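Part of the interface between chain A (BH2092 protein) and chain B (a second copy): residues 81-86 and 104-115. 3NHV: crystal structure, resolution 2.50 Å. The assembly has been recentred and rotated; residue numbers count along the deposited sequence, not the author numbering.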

# COMPACT_ATOMS: atom_id res chain seq x y z
N GLY A 81 -7.74 -4.27 -5.00
CA GLY A 81 -7.28 -3.20 -4.14
C GLY A 81 -5.85 -3.34 -3.66
O GLY A 81 -5.04 -4.01 -4.30
N PRO A 82 -5.50 -2.71 -2.54
CA PRO A 82 -4.17 -2.74 -1.93
C PRO A 82 -3.68 -4.14 -1.60
O PRO A 82 -2.49 -4.42 -1.66
CB PRO A 82 -4.34 -1.90 -0.67
CG PRO A 82 -5.43 -0.95 -1.03
CD PRO A 82 -6.40 -1.82 -1.77
N ALA A 83 -4.61 -5.02 -1.24
CA ALA A 83 -4.26 -6.39 -0.87
C ALA A 83 -4.10 -7.35 -2.05
O ALA A 83 -3.86 -8.54 -1.84
CB ALA A 83 -5.29 -6.93 0.10
N CYS A 84 -4.24 -6.84 -3.27
CA CYS A 84 -4.10 -7.67 -4.46
C CYS A 84 -2.82 -7.29 -5.20
O CYS A 84 -2.38 -6.15 -5.14
CB CYS A 84 -5.32 -7.50 -5.39
SG CYS A 84 -5.11 -8.31 -7.03
N ASN A 85 -2.23 -8.26 -5.89
CA ASN A 85 -1.00 -8.04 -6.65
C ASN A 85 -1.26 -8.19 -8.14
O ASN A 85 -0.36 -8.05 -8.96
CB ASN A 85 0.06 -9.06 -6.23
CG ASN A 85 1.34 -8.42 -5.79
OD1 ASN A 85 2.33 -9.10 -5.50
ND2 ASN A 85 1.35 -7.08 -5.74
N GLY A 86 -2.52 -8.47 -8.47
CA GLY A 86 -2.92 -8.65 -9.84
C GLY A 86 -2.49 -7.54 -10.77
O GLY A 86 -1.94 -7.81 -11.83
N LEU B 104 4.01 -9.95 3.14
CA LEU B 104 2.62 -10.07 2.72
C LEU B 104 1.92 -8.72 2.75
O LEU B 104 1.77 -8.12 3.82
CB LEU B 104 1.88 -11.02 3.66
CG LEU B 104 0.40 -11.24 3.34
CD1 LEU B 104 0.27 -12.06 2.07
CD2 LEU B 104 -0.29 -11.95 4.49
N ILE B 105 1.49 -8.24 1.58
CA ILE B 105 0.79 -6.96 1.49
C ILE B 105 -0.66 -7.17 1.92
O ILE B 105 -1.31 -8.14 1.51
CB ILE B 105 0.79 -6.40 0.05
CG1 ILE B 105 0.12 -7.40 -0.90
CG2 ILE B 105 2.21 -6.15 -0.41
CD1 ILE B 105 -0.18 -6.82 -2.27
N GLY B 106 -1.17 -6.27 2.75
CA GLY B 106 -2.54 -6.38 3.22
C GLY B 106 -2.58 -6.88 4.66
O GLY B 106 -3.54 -6.61 5.39
N GLY B 107 -1.54 -7.59 5.06
CA GLY B 107 -1.48 -8.11 6.41
C GLY B 107 -2.67 -8.99 6.74
O GLY B 107 -3.32 -9.52 5.84
N ILE B 108 -2.96 -9.13 8.03
CA ILE B 108 -4.07 -9.95 8.46
C ILE B 108 -5.37 -9.20 8.28
O ILE B 108 -6.44 -9.79 8.21
CB ILE B 108 -3.90 -10.36 9.95
CG1 ILE B 108 -4.95 -11.42 10.32
CG2 ILE B 108 -4.02 -9.14 10.85
CD1 ILE B 108 -4.72 -12.04 11.69
N GLU B 109 -5.27 -7.88 8.20
CA GLU B 109 -6.45 -7.07 8.01
C GLU B 109 -7.17 -7.49 6.73
O GLU B 109 -8.33 -7.88 6.75
CB GLU B 109 -6.08 -5.60 7.92
CG GLU B 109 -7.27 -4.75 7.54
CD GLU B 109 -6.89 -3.33 7.26
OE1 GLU B 109 -7.74 -2.60 6.70
OE2 GLU B 109 -5.75 -2.93 7.59
N TYR B 110 -6.48 -7.44 5.60
CA TYR B 110 -7.11 -7.81 4.35
C TYR B 110 -7.29 -9.32 4.18
O TYR B 110 -8.04 -9.77 3.33
CB TYR B 110 -6.36 -7.20 3.17
CG TYR B 110 -6.86 -5.80 2.84
CD1 TYR B 110 -7.92 -5.61 1.94
CD2 TYR B 110 -6.33 -4.67 3.48
CE1 TYR B 110 -8.45 -4.34 1.70
CE2 TYR B 110 -6.86 -3.39 3.24
CZ TYR B 110 -7.91 -3.24 2.35
OH TYR B 110 -8.45 -2.00 2.13
N TRP B 111 -6.60 -10.10 5.01
CA TRP B 111 -6.74 -11.55 4.95
C TRP B 111 -8.13 -11.90 5.45
O TRP B 111 -8.82 -12.75 4.87
CB TRP B 111 -5.69 -12.23 5.82
CG TRP B 111 -5.97 -13.66 6.03
CD1 TRP B 111 -6.74 -14.21 7.01
CD2 TRP B 111 -5.56 -14.74 5.18
NE1 TRP B 111 -6.84 -15.57 6.82
CE2 TRP B 111 -6.12 -15.92 5.71
CE3 TRP B 111 -4.77 -14.82 4.03
CZ2 TRP B 111 -5.92 -17.17 5.13
CZ3 TRP B 111 -4.57 -16.07 3.45
CH2 TRP B 111 -5.14 -17.23 4.00
N ARG B 112 -8.54 -11.23 6.52
CA ARG B 112 -9.85 -11.45 7.10
C ARG B 112 -10.93 -10.81 6.23
O ARG B 112 -11.99 -11.39 6.03
CB ARG B 112 -9.89 -10.90 8.53
CG ARG B 112 -8.97 -11.63 9.51
CD ARG B 112 -8.84 -10.86 10.81
NE ARG B 112 -10.12 -10.73 11.49
CZ ARG B 112 -10.35 -9.95 12.55
NH1 ARG B 112 -9.38 -9.21 13.06
NH2 ARG B 112 -11.56 -9.92 13.09
N LYS B 113 -10.66 -9.61 5.70
CA LYS B 113 -11.63 -8.95 4.84
C LYS B 113 -11.91 -9.82 3.61
O LYS B 113 -13.04 -9.89 3.13
CB LYS B 113 -11.13 -7.58 4.38
CG LYS B 113 -11.33 -6.45 5.39
CD LYS B 113 -10.83 -5.12 4.83
CE LYS B 113 -10.89 -4.02 5.88
NZ LYS B 113 -10.29 -2.73 5.40
N GLU B 114 -10.89 -10.49 3.10
CA GLU B 114 -11.08 -11.34 1.94
C GLU B 114 -11.65 -12.70 2.35
O GLU B 114 -11.49 -13.70 1.65
CB GLU B 114 -9.76 -11.48 1.17
CG GLU B 114 -9.50 -10.28 0.27
CD GLU B 114 -8.09 -10.22 -0.27
OE1 GLU B 114 -7.57 -11.27 -0.73
OE2 GLU B 114 -7.49 -9.12 -0.26
N ASN B 115 -12.34 -12.70 3.49
CA ASN B 115 -12.98 -13.90 4.04
C ASN B 115 -12.02 -15.02 4.35
O ASN B 115 -12.24 -16.15 3.93
CB ASN B 115 -14.05 -14.41 3.08
CG ASN B 115 -15.27 -14.93 3.80
OD1 ASN B 115 -15.85 -14.23 4.64
ND2 ASN B 115 -15.69 -16.16 3.48
O HOH W 1 -5.15 -10.68 -2.77

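This is a small packing contact, in which a tight turn of chain A sets one alanine methyl into a hollow of chain B, with no direct hydrogen bond or salt bridge between the two stretches and one water linking them. The two stretches bury 309 Å² between them, both sides summed.

The chain A side is a type I beta turn from Gly A81 to Cys A84. It is closed by a backbone hydrogen bond from Cys A84 N to Gly A81 O, 3.1 Å long. Pro A82 and Ala A83 occupy the two central positions. The turn brings Ala A83 forward, and its CA-to-CB bond points toward chain B. Ala A83 has the largest covered area of any residue here, 88 Å².

The chain B side is a strand, a turn and a helix in succession. A type II beta turn runs from Leu B104 to Gly B107 and leads into the helix. Tyr B110 N donates to Gly B106 O at 3.1 Å, which ties the helix back to the turn. Glu B114 N donates to Tyr B110 O at 2.9 Å. Tyr B110 and Glu B114 are thus one helical turn apart, and both direct their CA-to-CB bonds toward chain A.

The methyl of Ala A83 meets three residues of this surface. Ala A83 CB lies 3.3 Å from Tyr B110 CB, a close apolar contact. Ala A83 CB also lies 3.1 Å from Glu B114 OE2 and 4.2 Å from Gly B106 CA. The Tyr B110 ring meets the methyl obliquely.

The CA atoms of the two stretches come nearest at Ala A83 CA and Gly B106 CA, 4.4 Å apart. A side chain has no room here. An ideal CB on Gly B106 would fall 3.0 Å from Ala A83 CB, which is a clash. The backbone angles of Gly B106, phi 104° and psi -26°, call for glycine in any case, because a CB would also be jammed against the carbonyl O of Ile B105.

Ile B105 makes the other main contact and has 79 Å² covered. Its side chain, with chi1 p and chi2 t, reaches along the turn with its CD1 methyl. Ile B105 CD1 lies 3.4 Å from Pro A82 O, 3.7 Å from Cys A84 O and 4.0 Å from Ala A83 C. These contacts are with backbone atoms, so the methyl packs against the polypeptide chain of the turn. Asn A85 ND2 also comes within 3.8 Å of Ile B105 CD1; this nitrogen is hydrogen-bonded elsewhere in the structure.

Pro A82 touches Tyr B110 more loosely, with Pro A82 CD 4.4 Å from Tyr B110 OH.

Water 1 provides the polar link. The oxygen of water 1 lies 2.7 Å from Ala A83 O and 3.2 Å from Glu B114 OE1, and the water donates to both. Two acceptors, which could not hydrogen-bond to each other directly, are joined in this way.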